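Local coordinates for glycerol-3-phosphate dehydrogenase [NAD(+)] (Dunaliella salina, PDB 6IUY), which probably interconverts dihydroxyacetone phosphate and sn-glycerol 3-phosphate with NAD, and carries a second, phosphatase-type domain that binds magnesium, at residues Glu127-Ser132 / Ile148-Phe154. Sequence-based numbering, arbitrary orientation.
Sequences EVFLIS and IPAKNVF
With CG of N152 anti to its carbonyl carbon (chi1 -72°) and CG of F129 turned likewise (chi1 -64°), the N152 amide lies stacked against one face of the F129 ring, the two planes only 19° apart. N152 ND2 sits over the rim of that face and spends both N-H groups nearly in the amide plane: one on V128 O at 3.1 Å, the other on E127 OE2 at 2.8 Å, which it meets from above the carboxylate plane. A water links E127 OE1 to N152 OD1, closing a ring of polar contacts that fixes the amide's rotation. F129 CD1 in turn meets the edge of the F154 ring in its plane, 3.8 Å from F154 CE1. Beyond N152 the backbones pair as parallel strands: the weak L130 N to N152 O bond is followed by F154 N to L130 O (2.9 Å) and S132 N to F154 O (3.0 Å), both close to linear. This strand pair forms one edge of the parallel sheet in the haloacid dehalogenase-like domain, with 153-154 outermost, joined by the beta-alpha-beta crossover through helix 136-145. That helix covers L130 and V153, helix 184-195 covers F129, I131 and F154, and strand 37-40 flanks 127-131 on its other edge.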
loop_
_atom_site.group_PDB
_atom_site.type_symbol
_atom_site.label_atom_id
_atom_site.label_comp_id
_atom_site.label_asym_id
_atom_site.label_seq_id
_atom_site.Cartn_x
_atom_site.Cartn_y
_atom_site.Cartn_z
ATOM N N GLU A 127 21.120 -23.931 -8.860
ATOM C CA GLU A 127 22.292 -23.692 -8.007
ATOM C C GLU A 127 23.328 -24.798 -8.161
ATOM O O GLU A 127 22.996 -25.985 -8.201
ATOM C CB GLU A 127 21.909 -23.546 -6.525
ATOM C CG GLU A 127 21.799 -22.074 -6.089
ATOM C CD GLU A 127 22.879 -21.650 -5.109
ATOM O OE1 GLU A 127 22.728 -21.974 -3.917
ATOM O OE2 GLU A 127 23.865 -20.986 -5.514
ATOM N N VAL A 128 24.583 -24.386 -8.241
ATOM C CA VAL A 128 25.683 -25.301 -8.472
ATOM C C VAL A 128 26.576 -25.394 -7.241
ATOM O O VAL A 128 26.944 -24.375 -6.637
ATOM C CB VAL A 128 26.508 -24.869 -9.703
ATOM C CG1 VAL A 128 27.862 -25.584 -9.735
ATOM C CG2 VAL A 128 25.698 -25.129 -10.981
ATOM N N PHE A 129 26.894 -26.630 -6.865
ATOM C CA PHE A 129 27.808 -26.906 -5.766
ATOM C C PHE A 129 29.011 -27.737 -6.212
ATOM O O PHE A 129 28.908 -28.603 -7.090
ATOM C CB PHE A 129 27.096 -27.652 -4.641
ATOM C CG PHE A 129 26.003 -26.878 -3.991
ATOM C CD1 PHE A 129 26.247 -26.170 -2.824
ATOM C CD2 PHE A 129 24.722 -26.879 -4.524
ATOM C CE1 PHE A 129 25.240 -25.464 -2.208
ATOM C CE2 PHE A 129 23.713 -26.174 -3.916
ATOM C CZ PHE A 129 23.971 -25.460 -2.756
ATOM N N LEU A 130 30.151 -27.468 -5.593
ATOM C CA LEU A 130 31.257 -28.403 -5.606
ATOM C C LEU A 130 31.241 -29.212 -4.302
ATOM O O LEU A 130 31.141 -28.637 -3.207
ATOM C CB LEU A 130 32.582 -27.662 -5.771
ATOM C CG LEU A 130 32.662 -26.736 -6.977
ATOM C CD1 LEU A 130 33.981 -26.004 -7.017
ATOM C CD2 LEU A 130 32.464 -27.527 -8.246
ATOM N N ILE A 131 31.317 -30.537 -4.414
ATOM C CA ILE A 131 31.476 -31.408 -3.243
ATOM C C ILE A 131 32.658 -32.349 -3.473
ATOM O O ILE A 131 32.637 -33.170 -4.389
ATOM C CB ILE A 131 30.211 -32.236 -2.945
ATOM C CG1 ILE A 131 28.974 -31.343 -2.844
ATOM C CG2 ILE A 131 30.390 -33.040 -1.662
ATOM C CD1 ILE A 131 27.682 -32.106 -2.532
ATOM N N SER A 132 33.691 -32.214 -2.642
ATOM C CA SER A 132 34.954 -32.898 -2.870
ATOM C C SER A 132 35.494 -33.518 -1.588
ATOM O O SER A 132 35.200 -33.062 -0.480
ATOM C CB SER A 132 35.979 -31.930 -3.472
ATOM O OG SER A 132 37.311 -32.333 -3.205
ATOM N N ILE A 148 31.443 -19.940 -8.608
ATOM C CA ILE A 148 30.771 -20.629 -7.518
ATOM C C ILE A 148 31.294 -20.085 -6.196
ATOM O O ILE A 148 32.501 -20.053 -5.958
ATOM C CB ILE A 148 30.964 -22.156 -7.589
ATOM C CG1 ILE A 148 30.550 -22.674 -8.961
ATOM C CG2 ILE A 148 30.155 -22.850 -6.506
ATOM C CD1 ILE A 148 30.484 -24.154 -9.036
ATOM N N PRO A 149 30.383 -19.635 -5.334
ATOM C CA PRO A 149 30.795 -19.049 -4.057
ATOM C C PRO A 149 31.345 -20.109 -3.105
ATOM O O PRO A 149 30.974 -21.286 -3.204
ATOM C CB PRO A 149 29.496 -18.436 -3.521
ATOM C CG PRO A 149 28.412 -19.270 -4.146
ATOM C CD PRO A 149 28.921 -19.633 -5.509
ATOM N N ALA A 150 32.231 -19.693 -2.204
ATOM C CA ALA A 150 32.809 -20.599 -1.224
ATOM C C ALA A 150 31.694 -21.202 -0.370
ATOM O O ALA A 150 31.817 -22.304 0.158
ATOM C CB ALA A 150 33.830 -19.864 -0.356
ATOM N N LYS A 151 30.592 -20.469 -0.261
ATOM C CA LYS A 151 29.428 -20.917 0.476
ATOM C C LYS A 151 28.902 -22.228 -0.101
ATOM O O LYS A 151 28.233 -23.012 0.583
ATOM C CB LYS A 151 28.349 -19.825 0.429
ATOM C CG LYS A 151 27.004 -20.221 1.006
ATOM C CD LYS A 151 25.914 -19.182 0.677
ATOM C CE LYS A 151 26.157 -17.847 1.385
ATOM N NZ LYS A 151 24.913 -17.008 1.375
ATOM N N ASN A 152 29.198 -22.458 -1.374
ATOM C CA ASN A 152 28.679 -23.624 -2.077
ATOM C C ASN A 152 29.723 -24.739 -2.248
ATOM O O ASN A 152 29.459 -25.765 -2.886
ATOM C CB ASN A 152 28.140 -23.208 -3.443
ATOM C CG ASN A 152 26.842 -22.420 -3.347
ATOM O OD1 ASN A 152 26.517 -21.850 -2.300
ATOM N ND2 ASN A 152 26.079 -22.409 -4.435
ATOM N N VAL A 153 30.905 -24.531 -1.678
ATOM C CA VAL A 153 31.975 -25.512 -1.765
ATOM C C VAL A 153 32.020 -26.333 -0.487
ATOM O O VAL A 153 32.337 -25.793 0.581
ATOM C CB VAL A 153 33.344 -24.846 -1.993
ATOM C CG1 VAL A 153 34.424 -25.910 -2.140
ATOM C CG2 VAL A 153 33.304 -23.958 -3.223
ATOM N N PHE A 154 31.670 -27.618 -0.587
ATOM C CA PHE A 154 31.780 -28.541 0.543
ATOM C C PHE A 154 33.062 -29.367 0.433
ATOM O O PHE A 154 33.164 -30.274 -0.396
ATOM C CB PHE A 154 30.546 -29.437 0.619
ATOM C CG PHE A 154 29.315 -28.706 1.078
ATOM C CD1 PHE A 154 28.527 -28.010 0.176
ATOM C CD2 PHE A 154 28.961 -28.689 2.416
ATOM C CE1 PHE A 154 27.406 -27.327 0.599
ATOM C CE2 PHE A 154 27.832 -28.008 2.845
ATOM C CZ PHE A 154 27.058 -27.321 1.930
HETATM O O HOH W 1 24.264 -20.608 -2.107
#